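Local coordinates for protein putative phosphohistidine phosphatase, SixA (Nakamurella multipartita, PDB 4HBZ) that probably acts as a phosphatase on phosphohistidine, as a member of the histidine phosphatase superfamily related to phosphoglycerate mutases, at residues V65-T70 with R88-L93; A71-Q76 with V118-T123; H27-S32 with F154-F159. One frame throughout, in Å; residues are numbered along the deposited sequence.

Interaction 1. Residues V65-T70 with R88-L93. With ACY (acetic acid), chain B.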
# COMPACT_ATOMS: atom_id res chain seq x y z
N VAL A 65 7.70 -8.94 0.54
CA VAL A 65 6.67 -9.41 -0.40
C VAL A 65 5.93 -8.20 -0.97
O VAL A 65 5.62 -7.27 -0.23
CB VAL A 65 5.66 -10.33 0.33
CG1 VAL A 65 4.56 -10.78 -0.59
CG2 VAL A 65 6.39 -11.53 0.94
N VAL A 66 5.69 -8.22 -2.28
CA VAL A 66 4.90 -7.17 -2.92
C VAL A 66 3.66 -7.88 -3.48
O VAL A 66 3.76 -8.99 -4.05
CB VAL A 66 5.65 -6.53 -4.09
CG1 VAL A 66 4.84 -5.41 -4.71
CG2 VAL A 66 6.97 -5.98 -3.60
N VAL A 67 2.51 -7.23 -3.28
CA VAL A 67 1.25 -7.60 -3.96
C VAL A 67 0.96 -6.44 -4.91
O VAL A 67 0.84 -5.27 -4.46
CB VAL A 67 0.08 -7.87 -3.01
CG1 VAL A 67 -1.06 -8.51 -3.78
CG2 VAL A 67 0.51 -8.74 -1.81
N CYS A 68 0.84 -6.72 -6.22
CA CYS A 68 0.80 -5.67 -7.22
C CYS A 68 -0.30 -5.92 -8.25
O CYS A 68 -0.41 -7.01 -8.77
CB CYS A 68 2.15 -5.61 -7.92
SG CYS A 68 2.41 -4.22 -9.06
N SER A 69 -1.09 -4.89 -8.53
CA SER A 69 -2.01 -4.94 -9.67
C SER A 69 -1.28 -5.27 -10.97
O SER A 69 -0.15 -4.85 -11.20
CB SER A 69 -2.69 -3.59 -9.81
OG SER A 69 -3.42 -3.51 -11.00
N THR A 70 -1.95 -6.01 -11.84
CA THR A 70 -1.40 -6.42 -13.12
C THR A 70 -1.33 -5.29 -14.15
O THR A 70 -0.70 -5.44 -15.19
CB THR A 70 -2.19 -7.58 -13.69
OG1 THR A 70 -3.59 -7.22 -13.67
CG2 THR A 70 -1.93 -8.87 -12.87
N ARG A 88 3.77 -10.83 -6.08
CA ARG A 88 2.53 -11.52 -6.40
C ARG A 88 1.70 -10.56 -7.23
O ARG A 88 1.12 -9.61 -6.68
CB ARG A 88 1.83 -11.88 -5.12
CG ARG A 88 2.66 -12.84 -4.21
CD ARG A 88 2.27 -12.83 -2.73
NE ARG A 88 1.05 -13.56 -2.48
CZ ARG A 88 0.95 -14.83 -2.05
NH1 ARG A 88 -0.26 -15.34 -1.92
NH2 ARG A 88 2.02 -15.59 -1.81
N TYR A 89 1.65 -10.78 -8.53
CA TYR A 89 0.85 -9.95 -9.41
C TYR A 89 -0.59 -10.49 -9.37
O TYR A 89 -0.82 -11.71 -9.51
CB TYR A 89 1.37 -9.96 -10.85
CG TYR A 89 2.70 -9.27 -10.99
CD1 TYR A 89 2.79 -7.86 -10.92
CD2 TYR A 89 3.87 -10.02 -11.11
CE1 TYR A 89 4.03 -7.24 -11.03
CE2 TYR A 89 5.08 -9.38 -11.21
CZ TYR A 89 5.13 -7.99 -11.18
OH TYR A 89 6.39 -7.38 -11.28
N ARG A 90 -1.57 -9.61 -9.24
CA ARG A 90 -2.96 -10.02 -9.04
C ARG A 90 -3.91 -9.16 -9.84
O ARG A 90 -3.97 -7.94 -9.64
CB ARG A 90 -3.32 -9.97 -7.57
CG ARG A 90 -2.58 -10.93 -6.67
CD ARG A 90 -3.07 -12.34 -6.91
NE ARG A 90 -2.43 -13.31 -5.99
CZ ARG A 90 -1.31 -13.95 -6.22
NH1 ARG A 90 -0.54 -13.74 -7.31
NH2 ARG A 90 -0.86 -14.82 -5.28
N ASP A 91 -4.72 -9.80 -10.70
CA ASP A 91 -5.84 -9.12 -11.32
C ASP A 91 -6.84 -8.63 -10.29
O ASP A 91 -7.52 -7.62 -10.51
CB ASP A 91 -6.51 -10.05 -12.32
CG ASP A 91 -5.69 -10.24 -13.60
OD1 ASP A 91 -5.02 -9.29 -14.15
OD2 ASP A 91 -5.80 -11.37 -14.16
N GLU A 92 -6.92 -9.30 -9.14
CA GLU A 92 -7.80 -8.86 -8.06
C GLU A 92 -7.49 -7.44 -7.61
O GLU A 92 -8.39 -6.74 -7.17
CB GLU A 92 -7.74 -9.79 -6.85
CG GLU A 92 -8.24 -11.24 -7.09
CD GLU A 92 -7.27 -12.18 -7.80
OE1 GLU A 92 -6.20 -11.81 -8.33
OE2 GLU A 92 -7.65 -13.37 -7.88
N LEU A 93 -6.24 -6.97 -7.77
CA LEU A 93 -5.88 -5.62 -7.36
C LEU A 93 -6.20 -4.59 -8.43
O LEU A 93 -6.09 -3.41 -8.17
CB LEU A 93 -4.42 -5.52 -6.95
CG LEU A 93 -4.07 -5.71 -5.48
CD1 LEU A 93 -4.57 -7.03 -4.93
CD2 LEU A 93 -2.59 -5.51 -5.21
C ACY B . 2.30 -15.88 -6.69
O ACY B . 1.91 -15.15 -7.65
OXT ACY B . 1.54 -16.26 -5.76
CH3 ACY B . 3.73 -16.34 -6.65
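Val-67 lies opposite Arg-88, and Cys-68 opposite Tyr-89, in two neighbouring parallel strands of a beta-alpha-beta unit whose connecting helix is 72-81. Three backbone bonds join them. Arg-88 N gives to Val-66 O at 2.7 Å. Cys-68 N gives to Arg-88 O at 2.9 Å, and Arg-90 N to Cys-68 O at 2.9 Å. The two short strands lie 23° from parallel.

On one face of the sheet, Val-67 CG1 meets Leu-93 CD2 at 3.7 Å, the side chains crossing at about a right angle. On the opposite face, Cys-68 CB lies 3.8 Å from Tyr-89 CD1. Its SG, anti to the backbone N (chi1 -172°), sits beside CE1 of the same ring in an oblique sulfur-aromatic contact. Past the strands, Thr-70 OG1 donates to Asp-91 OD1 at 2.6 Å, reaching it on the anti side of the carboxylate. The same hydroxyl has a second partner in His-37 NE2.

Further out, helix 98-106 packs on Val-67 and Leu-93, and helix 72-81 on Cys-68 and Tyr-89. Arg-90 NE forms a salt bridge with Glu-104. Arg-90 also holds an acetate, probably from the crystallisation liquor, with NH1 on O and NH2 on OXT, each at 2.8 Å. That OXT lies over the centre of one face of the Arg-88 guanidinium.

Interaction 2. Residues A71-Q76 with V118-T123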
# COMPACT_ATOMS: atom_id res chain seq x y z
N ALA A 71 -1.95 -4.14 -13.87
CA ALA A 71 -1.93 -3.03 -14.82
C ALA A 71 -0.47 -2.62 -15.11
O ALA A 71 0.40 -2.67 -14.20
CB ALA A 71 -2.70 -1.84 -14.30
N ALA A 72 -0.22 -2.15 -16.31
CA ALA A 72 1.13 -1.63 -16.67
C ALA A 72 1.58 -0.56 -15.65
O ALA A 72 2.72 -0.55 -15.23
CB ALA A 72 1.17 -1.10 -18.07
N ARG A 73 0.70 0.34 -15.26
CA ARG A 73 1.11 1.46 -14.45
C ARG A 73 1.53 1.10 -13.05
O ARG A 73 2.42 1.73 -12.46
CB ARG A 73 0.04 2.57 -14.45
CG ARG A 73 -1.34 2.17 -13.91
CD ARG A 73 -2.36 3.23 -14.31
NE ARG A 73 -3.75 2.96 -13.93
CZ ARG A 73 -4.64 2.32 -14.70
NH1 ARG A 73 -4.28 1.66 -15.82
NH2 ARG A 73 -5.91 2.31 -14.36
N THR A 74 0.89 0.08 -12.48
CA THR A 74 1.27 -0.45 -11.19
C THR A 74 2.58 -1.28 -11.30
O THR A 74 3.49 -1.14 -10.52
CB THR A 74 0.11 -1.27 -10.58
OG1 THR A 74 -0.49 -2.04 -11.62
CG2 THR A 74 -0.97 -0.33 -10.02
N ARG A 75 2.69 -2.11 -12.34
CA ARG A 75 3.94 -2.85 -12.62
C ARG A 75 5.12 -1.88 -12.79
O ARG A 75 6.19 -2.13 -12.21
CB ARG A 75 3.80 -3.70 -13.88
CG ARG A 75 2.87 -4.86 -13.75
CD ARG A 75 2.71 -5.58 -15.10
NE ARG A 75 1.83 -6.74 -15.05
CZ ARG A 75 2.20 -7.98 -14.71
NH1 ARG A 75 3.47 -8.30 -14.44
NH2 ARG A 75 1.27 -8.94 -14.72
N GLN A 76 4.90 -0.82 -13.54
CA GLN A 76 5.95 0.14 -13.82
C GLN A 76 6.30 0.94 -12.58
O GLN A 76 7.47 1.29 -12.35
CB GLN A 76 5.53 1.08 -14.96
CG GLN A 76 5.56 0.36 -16.30
CD GLN A 76 4.96 1.17 -17.42
OE1 GLN A 76 4.63 2.33 -17.24
NE2 GLN A 76 4.75 0.55 -18.59
N VAL A 118 0.86 -2.39 -4.27
CA VAL A 118 0.83 -1.36 -5.29
C VAL A 118 -0.48 -1.52 -6.06
O VAL A 118 -0.72 -2.51 -6.75
CB VAL A 118 2.05 -1.47 -6.23
CG1 VAL A 118 2.07 -0.29 -7.19
CG2 VAL A 118 3.39 -1.51 -5.42
N GLY A 119 -1.34 -0.55 -5.86
CA GLY A 119 -2.65 -0.61 -6.48
C GLY A 119 -3.21 0.73 -6.89
O GLY A 119 -2.48 1.65 -7.25
N HIS A 120 -4.54 0.83 -6.86
CA HIS A 120 -5.27 1.94 -7.43
C HIS A 120 -6.14 2.63 -6.38
O HIS A 120 -6.66 1.97 -5.46
CB HIS A 120 -6.24 1.43 -8.53
CG HIS A 120 -5.58 0.62 -9.60
ND1 HIS A 120 -5.14 1.20 -10.77
CD2 HIS A 120 -5.18 -0.68 -9.64
CE1 HIS A 120 -4.53 0.27 -11.51
NE2 HIS A 120 -4.55 -0.87 -10.86
N ALA A 121 -6.35 3.93 -6.51
CA ALA A 121 -7.40 4.61 -5.83
C ALA A 121 -8.73 4.33 -6.50
O ALA A 121 -8.75 4.08 -7.68
CB ALA A 121 -7.15 6.09 -5.80
N PRO A 122 -9.85 4.36 -5.75
CA PRO A 122 -10.00 4.75 -4.37
C PRO A 122 -9.67 3.65 -3.38
O PRO A 122 -9.62 3.86 -2.13
CB PRO A 122 -11.47 5.14 -4.28
CG PRO A 122 -12.13 4.28 -5.34
CD PRO A 122 -11.14 4.27 -6.46
N THR A 123 -9.46 2.41 -3.85
CA THR A 123 -9.35 1.32 -2.91
C THR A 123 -8.14 1.42 -1.98
O THR A 123 -8.24 1.10 -0.82
CB THR A 123 -9.29 -0.04 -3.68
OG1 THR A 123 -10.58 -0.21 -4.32
CG2 THR A 123 -8.95 -1.24 -2.79
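Thr-74 and His-120 meet by a CH-pi contact, in what is probably the phosphate pocket of this histidine phosphatase. Thr-74 CG2 stands over one face of the imidazole, 4.1 Å from the ring centroid and 28° off the ring normal. Its nearest ring atom is NE2.

Two further groups meet the edge of the same ring. Ala-71 CB lies near the ring plane, 3.9 Å from His-120 CE1. Arg-73 turns a face of its guanidinium to that edge, and the two planes are 81° apart. His-120 CE1 is 3.4 Å above the guanidinium plane, offset toward the rim, about as near NE as NH2. Arg-73 CG sits between the backbone N and the carbonyl carbon (chi1 60°), and the chain then runs extended to NE. An alanine in place of Arg-73 would probably leave the CE1 edge of His-120 without its flat partner and Asp-36 without its salt bridge.

Val-118 CG1 packs on Thr-74, 4.0 Å from its CB and also against its O.

The polar ends are held by partners outside the pair. His-120 NE2 bonds to Ser-69 OG, and Arg-73 NH2 forms the salt bridge with Asp-36. Within 71-76, Ala-71 is the N-cap, and its O accepts from Arg-75 N at 3.0 Å.

The contact brings the first turn of helix 72-81 against the C-terminal end of strand 114-119. Strand 65-69 lies beside that strand, with Cys-68 touching both Thr-74 and Val-118. The ring of His-27, just after strand 20-26, meets that of His-120.

Interaction 3. Residues H27-S32 with F154-F159. With ACY (acetic acid), chain F.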
# COMPACT_ATOMS: atom_id res chain seq x y z
N HIS A 27 -0.33 3.71 -7.45
CA HIS A 27 0.57 3.87 -8.59
C HIS A 27 0.79 5.35 -8.91
O HIS A 27 -0.07 6.20 -8.69
CB HIS A 27 0.06 3.15 -9.84
CG HIS A 27 -1.21 3.70 -10.37
ND1 HIS A 27 -1.27 4.85 -11.12
CD2 HIS A 27 -2.49 3.27 -10.22
CE1 HIS A 27 -2.53 5.11 -11.40
NE2 HIS A 27 -3.29 4.16 -10.88
N ALA A 28 1.93 5.59 -9.54
CA ALA A 28 2.28 6.94 -9.97
C ALA A 28 1.53 7.34 -11.22
O ALA A 28 0.80 6.56 -11.83
CB ALA A 28 3.76 7.06 -10.13
N ALA A 29 1.63 8.62 -11.56
CA ALA A 29 0.81 9.23 -12.61
C ALA A 29 1.00 8.54 -13.95
O ALA A 29 2.15 8.24 -14.36
CB ALA A 29 1.12 10.70 -12.71
N ALA A 30 -0.11 8.30 -14.64
CA ALA A 30 -0.11 7.55 -15.87
C ALA A 30 -0.77 8.30 -17.03
O ALA A 30 -1.54 9.24 -16.83
CB ALA A 30 -0.79 6.20 -15.64
N GLY A 31 -0.35 7.94 -18.21
CA GLY A 31 -0.76 8.61 -19.43
C GLY A 31 -1.88 7.89 -20.11
O GLY A 31 -2.69 7.20 -19.48
N SER A 32 -1.97 8.05 -21.42
CA SER A 32 -3.07 7.49 -22.18
C SER A 32 -2.64 6.27 -22.99
O SER A 32 -1.49 6.18 -23.42
CB SER A 32 -3.59 8.52 -23.17
OG SER A 32 -2.59 8.72 -24.12
N PHE A 154 -4.41 11.70 -1.36
CA PHE A 154 -3.76 10.46 -1.74
C PHE A 154 -3.59 10.42 -3.24
O PHE A 154 -4.10 9.54 -3.95
CB PHE A 154 -4.53 9.24 -1.15
CG PHE A 154 -3.64 8.07 -0.78
CD1 PHE A 154 -3.12 7.24 -1.74
CD2 PHE A 154 -3.29 7.84 0.53
CE1 PHE A 154 -2.28 6.19 -1.42
CE2 PHE A 154 -2.48 6.79 0.85
CZ PHE A 154 -1.97 5.95 -0.13
N ALA A 155 -2.79 11.37 -3.76
CA ALA A 155 -2.55 11.48 -5.20
C ALA A 155 -1.73 10.32 -5.72
O ALA A 155 -1.09 9.62 -4.96
CB ALA A 155 -1.77 12.77 -5.45
N ALA A 156 -1.73 10.13 -7.02
CA ALA A 156 -0.94 9.11 -7.66
C ALA A 156 0.51 9.18 -7.18
O ALA A 156 1.16 10.23 -7.26
CB ALA A 156 -1.00 9.29 -9.17
N GLY A 157 1.02 8.05 -6.71
CA GLY A 157 2.39 7.94 -6.20
C GLY A 157 2.51 7.99 -4.69
O GLY A 157 3.57 7.69 -4.13
N THR A 158 1.41 8.35 -4.01
CA THR A 158 1.41 8.39 -2.54
C THR A 158 1.49 7.03 -1.93
O THR A 158 0.99 6.07 -2.48
CB THR A 158 0.12 9.09 -2.04
OG1 THR A 158 0.04 10.40 -2.60
CG2 THR A 158 0.03 9.24 -0.54
N PHE A 159 2.16 6.92 -0.80
CA PHE A 159 2.03 5.70 -0.02
C PHE A 159 1.87 6.00 1.45
O PHE A 159 2.28 7.02 1.96
CB PHE A 159 3.21 4.74 -0.25
CG PHE A 159 4.57 5.28 0.15
CD1 PHE A 159 5.05 5.17 1.45
CD2 PHE A 159 5.35 5.93 -0.82
CE1 PHE A 159 6.30 5.66 1.78
CE2 PHE A 159 6.58 6.43 -0.47
CZ PHE A 159 7.05 6.27 0.80
C ACY F . -3.06 6.79 -27.17
O ACY F . -2.62 7.85 -26.67
OXT ACY F . -4.27 6.46 -27.05
CH3 ACY F . -2.12 5.91 -27.95
O HOH W 1 2.88 10.34 -9.62
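A water links Ala-29 and Ala-156, one from each segment. It accepts from Ala-29 N at 2.9 Å and donates to Ala-156 O, also at 2.9 Å. This water ties the loop after strand 20-26 to the type II beta turn formed by Ala-155 to Thr-158.

The turn has a doubly gripped oxygen of its own. Ala-155 O accepts from Thr-158 N at 3.0 Å. Thr-158 OG1 reaches the same oxygen at 2.7 Å, from the same face of its plane. The threonine methyl CG2 lies over the centre of one face of the Phe-154 ring.

Direct packing centres on Ala-156. Its CB points toward 27-32 and rests 3.3 Å from His-27 O, with Ala-29 N and CB beyond. Next to it, Gly-157 has phi 100°. A CB at this residue would press on the carbonyl oxygen of Ala-156 and come close to Ala-28 CB.

CB of His-27 points away from the turn. CG sits between the backbone N and the carbonyl carbon (chi1 65°). ND1 then gives a nearly straight bond of 2.8 Å to Ala-28 O, which lies in the ring plane. This bond would help to set the rotation of the imidazole. His-27 follows Arg-26, the last residue of strand 20-26; an Arg-His pair here is consistent with the phosphate-accepting histidine of the family.

The loop and the turn sit at adjoining ends of antiparallel neighbours, strands 20-26 and 159-164. Arg-26 NH1 bonds to Phe-154 O across them. Helix 72-81 packs on His-27, and helix 43-59 packs on Ala-28.

How the interactions relate
Helix 72-81 of interaction 2 connects the two strands of interaction 1, and strands 65-69 and 114-119 are neighbours in the sheet. The centres of interactions 1 and 2 are 9 Å apart. Thr-70 O probably accepts from Arg-75 NE at 2.8 Å, which ties the strand end to the helix start. Leu-93 O packs 3.2 Å from His-120 CD2. Interactions 2 and 3 lie 8 Å apart, centre to centre. Gly-119 O probably accepts from His-27 N at 3.0 Å, and His-120 ND1 packs 3.4 Å from His-27 CD2. Together they gather His-27, Arg-73 and His-120, consistent with the family's phosphate pocket. Interactions 1 and 3 do not touch, their nearest atoms being about 7 Å apart. Interaction 2 bridges them.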